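Local structure of uncharacterized hypothetical protein (Parabacteroides merdae, 4EI0) at residues 74-77 against 78-82; 158-161 against 162-165; 209-212 against 213-216. The protein is of unknown function but belongs to the DUF4466 family and is built mainly from antiparallel beta sheets. All coordinates share one frame; numbering follows the deposited sequence.

Contact 1: residues 74-77 against 78-82; sequences YTNS and SGQDI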
loop_
_atom_site.group_PDB
_atom_site.type_symbol
_atom_site.label_atom_id
_atom_site.label_comp_id
_atom_site.label_asym_id
_atom_site.label_seq_id
_atom_site.Cartn_x
_atom_site.Cartn_y
_atom_site.Cartn_z
ATOM N N TYR B 74 1.822 -1.372 -3.750
ATOM C CA TYR B 74 0.958 -1.576 -2.613
ATOM C C TYR B 74 -0.464 -1.851 -3.193
ATOM O O TYR B 74 -0.711 -1.606 -4.364
ATOM C CB TYR B 74 0.995 -0.331 -1.655
ATOM C CG TYR B 74 2.390 -0.069 -1.100
ATOM C CD1 TYR B 74 2.933 -0.897 -0.119
ATOM C CD2 TYR B 74 3.181 0.933 -1.612
ATOM C CE1 TYR B 74 4.208 -0.700 0.365
ATOM C CE2 TYR B 74 4.462 1.133 -1.135
ATOM C CZ TYR B 74 4.956 0.328 -0.127
ATOM O OH TYR B 74 6.277 0.465 0.248
ATOM N N THR B 75 -1.336 -2.469 -2.434
ATOM C CA THR B 75 -2.678 -2.803 -2.934
ATOM C C THR B 75 -3.676 -1.979 -2.182
ATOM O O THR B 75 -3.583 -1.919 -0.981
ATOM C CB THR B 75 -3.008 -4.282 -2.677
ATOM O OG1 THR B 75 -2.055 -5.100 -3.348
ATOM C CG2 THR B 75 -4.381 -4.636 -3.207
ATOM N N ASN B 76 -4.633 -1.348 -2.857
ATOM C CA ASN B 76 -5.709 -0.649 -2.140
ATOM C C ASN B 76 -6.746 -1.676 -1.620
ATOM O O ASN B 76 -6.530 -2.897 -1.727
ATOM C CB ASN B 76 -6.339 0.445 -3.022
ATOM C CG ASN B 76 -6.993 -0.116 -4.281
ATOM O OD1 ASN B 76 -7.279 -1.307 -4.378
ATOM N ND2 ASN B 76 -7.227 0.746 -5.252
ATOM N N SER B 77 -7.852 -1.201 -1.049
ATOM C CA SER B 77 -8.941 -2.105 -0.615
ATOM C C SER B 77 -9.543 -2.895 -1.783
ATOM O O SER B 77 -9.827 -4.078 -1.642
ATOM C CB SER B 77 -10.033 -1.308 0.084
ATOM O OG SER B 77 -10.251 -0.128 -0.644
ATOM N N SER B 78 -9.714 -2.243 -2.936
ATOM C CA SER B 78 -10.267 -2.885 -4.148
ATOM C C SER B 78 -9.334 -3.877 -4.851
ATOM O O SER B 78 -9.642 -4.336 -5.961
ATOM C CB SER B 78 -10.659 -1.815 -5.176
ATOM O OG SER B 78 -11.539 -0.863 -4.612
ATOM N N GLY B 79 -8.182 -4.179 -4.255
ATOM C CA GLY B 79 -7.215 -5.054 -4.903
ATOM C C GLY B 79 -6.431 -4.477 -6.092
ATOM O O GLY B 79 -5.698 -5.218 -6.724
ATOM N N GLN B 80 -6.557 -3.184 -6.408
ATOM C CA GLN B 80 -5.748 -2.580 -7.498
ATOM C C GLN B 80 -4.382 -2.041 -6.986
ATOM O O GLN B 80 -4.212 -1.676 -5.812
ATOM C CB GLN B 80 -6.535 -1.501 -8.229
ATOM C CG GLN B 80 -7.810 -2.063 -8.836
ATOM C CD GLN B 80 -9.037 -1.221 -8.540
ATOM O OE1 GLN B 80 -8.980 -0.255 -7.780
ATOM N NE2 GLN B 80 -10.162 -1.593 -9.139
ATOM N N ASP B 81 -3.399 -2.081 -7.849
ATOM C CA ASP B 81 -2.026 -1.675 -7.497
ATOM C C ASP B 81 -1.896 -0.187 -7.255
ATOM O O ASP B 81 -2.542 0.608 -7.929
ATOM C CB ASP B 81 -1.116 -2.031 -8.635
ATOM C CG ASP B 81 -0.973 -3.536 -8.796
ATOM O OD1 ASP B 81 -1.147 -4.280 -7.784
ATOM O OD2 ASP B 81 -0.689 -3.950 -9.940
ATOM N N ILE B 82 -1.113 0.189 -6.253
ATOM C CA ILE B 82 -0.684 1.575 -6.094
ATOM C C ILE B 82 0.843 1.591 -6.185
ATOM O O ILE B 82 1.498 1.144 -5.256
ATOM C CB ILE B 82 -1.114 2.200 -4.752
ATOM C CG1 ILE B 82 -2.615 2.087 -4.500
ATOM C CG2 ILE B 82 -0.734 3.685 -4.745
ATOM C CD1 ILE B 82 -2.978 2.357 -3.041
#

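Contact 2: residues 158-161 against 162-165; sequences SVTN and DKCY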
loop_
_atom_site.group_PDB
_atom_site.type_symbol
_atom_site.label_atom_id
_atom_site.label_comp_id
_atom_site.label_asym_id
_atom_site.label_seq_id
_atom_site.Cartn_x
_atom_site.Cartn_y
_atom_site.Cartn_z
ATOM N N SER B 158 3.662 -9.354 -41.318
ATOM C CA SER B 158 2.815 -9.024 -42.429
ATOM C C SER B 158 3.122 -9.865 -43.653
ATOM O O SER B 158 4.254 -9.986 -44.082
ATOM C CB SER B 158 2.932 -7.517 -42.725
ATOM O OG SER B 158 2.267 -7.204 -43.911
ATOM N N VAL B 159 2.078 -10.433 -44.235
ATOM C CA VAL B 159 2.193 -11.263 -45.398
ATOM C C VAL B 159 1.233 -10.716 -46.441
ATOM O O VAL B 159 0.078 -10.421 -46.148
ATOM C CB VAL B 159 1.922 -12.742 -45.042
ATOM C CG1 VAL B 159 1.860 -13.578 -46.302
ATOM C CG2 VAL B 159 3.040 -13.246 -44.085
ATOM N N THR B 160 1.717 -10.570 -47.660
ATOM C CA THR B 160 0.909 -10.044 -48.743
ATOM C C THR B 160 1.331 -10.791 -50.001
ATOM O O THR B 160 2.270 -11.594 -49.983
ATOM C CB THR B 160 1.121 -8.533 -48.922
ATOM O OG1 THR B 160 2.468 -8.293 -49.340
ATOM C CG2 THR B 160 0.888 -7.788 -47.620
ATOM N N ASN B 161 0.668 -10.534 -51.109
ATOM C CA ASN B 161 1.056 -11.180 -52.358
ATOM C C ASN B 161 2.504 -10.893 -52.772
ATOM O O ASN B 161 3.124 -11.708 -53.449
ATOM C CB ASN B 161 0.096 -10.787 -53.482
ATOM C CG ASN B 161 -1.170 -11.603 -53.444
ATOM O OD1 ASN B 161 -1.180 -12.798 -53.798
ATOM N ND2 ASN B 161 -2.246 -10.978 -52.975
ATOM N N ASP B 162 3.032 -9.745 -52.354
ATOM C CA ASP B 162 4.424 -9.403 -52.622
ATOM C C ASP B 162 5.361 -9.889 -51.535
ATOM O O ASP B 162 6.499 -10.202 -51.833
ATOM C CB ASP B 162 4.607 -7.885 -52.784
ATOM C CG ASP B 162 3.950 -7.352 -54.018
ATOM O OD1 ASP B 162 3.598 -8.155 -54.924
ATOM O OD2 ASP B 162 3.809 -6.115 -54.074
ATOM N N LYS B 163 4.892 -9.874 -50.286
ATOM C CA LYS B 163 5.668 -10.246 -49.148
ATOM C C LYS B 163 5.185 -11.626 -48.773
ATOM O O LYS B 163 4.501 -11.817 -47.771
ATOM C CB LYS B 163 5.460 -9.260 -47.996
ATOM C CG LYS B 163 5.943 -7.852 -48.299
ATOM C CD LYS B 163 5.938 -6.997 -47.042
ATOM C CE LYS B 163 4.536 -6.514 -46.723
ATOM N NZ LYS B 163 4.536 -5.633 -45.519
ATOM N N CYS B 164 5.577 -12.562 -49.608
ATOM C CA CYS B 164 4.917 -13.801 -49.749
ATOM C C CYS B 164 5.775 -15.032 -49.539
ATOM O O CYS B 164 5.264 -16.117 -49.696
ATOM C CB CYS B 164 4.310 -13.860 -51.166
ATOM S SG CYS B 164 5.471 -13.796 -52.544
ATOM N N TYR B 165 7.048 -14.895 -49.202
ATOM C CA TYR B 165 7.926 -16.066 -49.174
ATOM C C TYR B 165 8.369 -16.286 -47.757
ATOM O O TYR B 165 9.160 -15.512 -47.233
ATOM C CB TYR B 165 9.113 -15.846 -50.111
ATOM C CG TYR B 165 8.760 -15.688 -51.545
ATOM C CD1 TYR B 165 8.143 -16.704 -52.234
ATOM C CD2 TYR B 165 9.091 -14.535 -52.250
ATOM C CE1 TYR B 165 7.831 -16.567 -53.574
ATOM C CE2 TYR B 165 8.799 -14.407 -53.591
ATOM C CZ TYR B 165 8.161 -15.409 -54.251
ATOM O OH TYR B 165 7.873 -15.276 -55.589
#

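Contact 3: residues 209-212 against 213-216; sequences FYTS and SSPK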
loop_
_atom_site.group_PDB
_atom_site.type_symbol
_atom_site.label_atom_id
_atom_site.label_comp_id
_atom_site.label_asym_id
_atom_site.label_seq_id
_atom_site.Cartn_x
_atom_site.Cartn_y
_atom_site.Cartn_z
ATOM N N PHE B 209 -1.316 -21.467 -48.984
ATOM C CA PHE B 209 0.114 -21.730 -48.767
ATOM C C PHE B 209 0.489 -22.834 -49.735
ATOM O O PHE B 209 -0.166 -23.886 -49.810
ATOM C CB PHE B 209 0.444 -22.243 -47.379
ATOM C CG PHE B 209 0.427 -21.213 -46.275
ATOM C CD1 PHE B 209 0.431 -19.846 -46.512
ATOM C CD2 PHE B 209 0.484 -21.649 -44.950
ATOM C CE1 PHE B 209 0.465 -18.936 -45.449
ATOM C CE2 PHE B 209 0.485 -20.758 -43.892
ATOM C CZ PHE B 209 0.505 -19.385 -44.142
ATOM N N TYR B 210 1.545 -22.598 -50.504
ATOM C CA TYR B 210 2.032 -23.560 -51.473
ATOM C C TYR B 210 3.485 -23.872 -51.207
ATOM O O TYR B 210 4.179 -23.124 -50.555
ATOM C CB TYR B 210 1.928 -22.998 -52.868
ATOM C CG TYR B 210 0.561 -22.579 -53.247
ATOM C CD1 TYR B 210 -0.457 -23.519 -53.346
ATOM C CD2 TYR B 210 0.263 -21.253 -53.547
ATOM C CE1 TYR B 210 -1.718 -23.158 -53.747
ATOM C CE2 TYR B 210 -1.018 -20.881 -53.964
ATOM C CZ TYR B 210 -1.999 -21.846 -54.067
ATOM O OH TYR B 210 -3.297 -21.522 -54.461
ATOM N N THR B 211 3.941 -24.972 -51.766
ATOM C CA THR B 211 5.287 -25.469 -51.577
ATOM C C THR B 211 5.758 -26.095 -52.911
ATOM O O THR B 211 5.008 -26.085 -53.876
ATOM C CB THR B 211 5.306 -26.486 -50.425
ATOM O OG1 THR B 211 6.636 -26.555 -49.902
ATOM C CG2 THR B 211 4.843 -27.872 -50.902
ATOM N N SER B 212 6.986 -26.622 -52.982
ATOM C CA SER B 212 7.582 -27.028 -54.273
ATOM C C SER B 212 6.704 -27.991 -55.063
ATOM O O SER B 212 6.615 -27.893 -56.274
ATOM C CB SER B 212 8.964 -27.667 -54.081
ATOM O OG SER B 212 8.831 -28.925 -53.436
ATOM N N SER B 213 6.055 -28.925 -54.380
ATOM C CA SER B 213 5.280 -29.937 -55.081
ATOM C C SER B 213 3.781 -29.647 -55.080
ATOM O O SER B 213 3.007 -30.482 -55.461
ATOM C CB SER B 213 5.586 -31.311 -54.487
ATOM O OG SER B 213 5.372 -31.305 -53.095
ATOM N N SER B 214 3.342 -28.450 -54.692
ATOM C CA SER B 214 1.898 -28.179 -54.740
ATOM C C SER B 214 1.376 -28.457 -56.164
ATOM O O SER B 214 2.045 -28.121 -57.122
ATOM C CB SER B 214 1.572 -26.736 -54.350
ATOM O OG SER B 214 1.907 -26.422 -52.997
ATOM N N PRO B 215 0.200 -29.082 -56.311
ATOM C CA PRO B 215 -0.260 -29.337 -57.686
ATOM C C PRO B 215 -0.718 -28.067 -58.403
ATOM O O PRO B 215 -1.455 -27.268 -57.794
ATOM C CB PRO B 215 -1.433 -30.300 -57.510
ATOM C CG PRO B 215 -1.494 -30.646 -56.058
ATOM C CD PRO B 215 -0.696 -29.649 -55.291
ATOM N N LYS B 216 -0.291 -27.909 -59.669
ATOM C CA LYS B 216 -0.624 -26.753 -60.523
ATOM C C LYS B 216 -2.144 -26.506 -60.494
ATOM O O LYS B 216 -2.598 -25.364 -60.397
ATOM C CB LYS B 216 -0.082 -26.951 -61.956
#

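Contact 1: residues 74-77 against 78-82
Asn76 and Gln80 face each other across the turn of a beta hairpin and hold it by both backbone and side chain. The carboxamide of Asn76 is used at both ends. Its OD1 accepts the backbone N of Gln80 at 2.9 Å, from above the plane of the carbonyl. Its ND2 meets Gln80 OE1 at 3.2 Å in a nearly straight bond that lies close to the Asn76 amide plane, while the two amide planes stand 67° apart. A chi1 of 62° sets CG between the backbone N and the carbonyl carbon, which brings the carboxamide over the turn, within reach of Gln80. Around this centre the main chain follows the classic pattern of a type I turn with a G1 bulge: Asn76 N donates to Gln80 O at 3.0 Å, and Gly79 N reaches back to Asn76 O at 3.3 Å. Gly79 takes the positive phi (73°) that the bulge needs. Packing is tight where Thr75 CG2 comes 3.3 Å from Gly79 CA. Beyond the turn, Thr75 and Asp81 form a non-hydrogen-bonded pair, and Tyr74 and Ile82 a hydrogen-bonded one in which Ile82 N to Tyr74 O is a short 2.6 Å. Ile82 CD1 reaches Asn76 CB at 3.9 Å. Asp81 forms a salt bridge with Arg111, and the Tyr74 hydroxyl bonds to Ala107 O. The Tyr74 ring stacks on Tyr74 of the second subunit. In the sheet, strand 67-75 lies between strands 107-115 and 81-85, the latter outermost within this chain.

Contact 2: residues 158-161 against 162-165
Lys163 runs its aliphatic chain past Thr160 to reach Ser158. Its CB lies 3.4 Å from Thr160 OG1, and CG follows at 3.7 Å from the same oxygen. A bend at chi3 (-79°) then turns the chain back, so that CE passes 4.0 Å from Thr160 CG2 and NZ ends 3.2 Å from Ser158 OG, to which it donates. That hydroxyl is also hydrogen-bonded to Glu302 OE2, its stronger partner. Thr160 also shapes the backbone as the chain leaves strand 152-159, at the margin of one sheet, for strand 165-167 of another: OG1 accepts Lys163 N at 3.0 Å and, weakly, Asp162 N. The weaker bond, to the second residue on, is the one that defines an ST turn; the stronger reaches the third. Thr160 N donates in return to Lys163 O at 3.1 Å, from well above that carbonyl's plane. A valine in place of Thr160 would probably leave the turn less firmly set, since Lys163 N and Asp162 N would lose the side-chain oxygen they share. Farther on, Cys164 CB rests 3.3 Å from Thr160 O, while its sulfur lies over the centre of the Tyr165 ring. Asn161 directs OD1 to the backbone N of Tyr199.

Contact 3: residues 209-212 against 213-216
Ser214 turns its hydroxyl back over the start of the turn, where Thr211 and Tyr210 meet it from two directions. With chi1 at -64°, OG lies beside the residue's own backbone N, and both atoms face Thr211. OG accepts Thr211 N at 2.8 Å in a nearly straight bond, and Ser214 N donates to Thr211 O at 3.0 Å, coming from above the plane of that carbonyl. One serine therefore grips both the amide and the carbonyl of one threonine. The hydroxyl also bonds to Asn269 O, which fixes its rotation and satisfies it in a buried setting. Against Tyr210 the same oxygen comes in at the edge of the ring, near its plane: it sits 3.4 Å from CB and 3.8 Å from CD1. The ring continues past the serine to place its own hydroxyl on Tyr218 O. Thr211 divides its branches between two tasks. OG1, anti to the backbone N (chi1 -157°), reaches Thr232 N and Asp194 O, whereas CG2 is left over the turn, 3.8 Å from Ser213 N and 3.9 Å from Ser214 OG. Ser213 OG is hydrogen-bonded to Asn231 OD1 and Asn269 ND2, tying the middle of the turn to neighbouring loops. Phe209 and Tyr210 belong to strand 207-210, which pairs with strands 195-199 and 270-274. As that strand ends, the chain reverses in a type I beta turn from Thr211 to Ser214, its backbone bond reinforced by a hydroxyl on the fourth residue.

In the fold
Three local turns, met one after another along the chain, show how beta strands can be ended or joined by short polar bends. Contact 1 closes a hairpin between strands 67-75 and 81-85, on the face met by the second subunit. The chain then adds strand 107-115 to the same sheet and completes a second one before contact 2, which carries it from strand 152-159 into strand 165-167 of a different sheet. Contact 3 follows at the end of strand 207-210, in the same sheet as 165-167. None encloses or crosses another. Contacts 2 and 3 have centres about 16 Å apart; that of contact 1 lies about 46 Å and 56 Å from theirs, across the chain's centre.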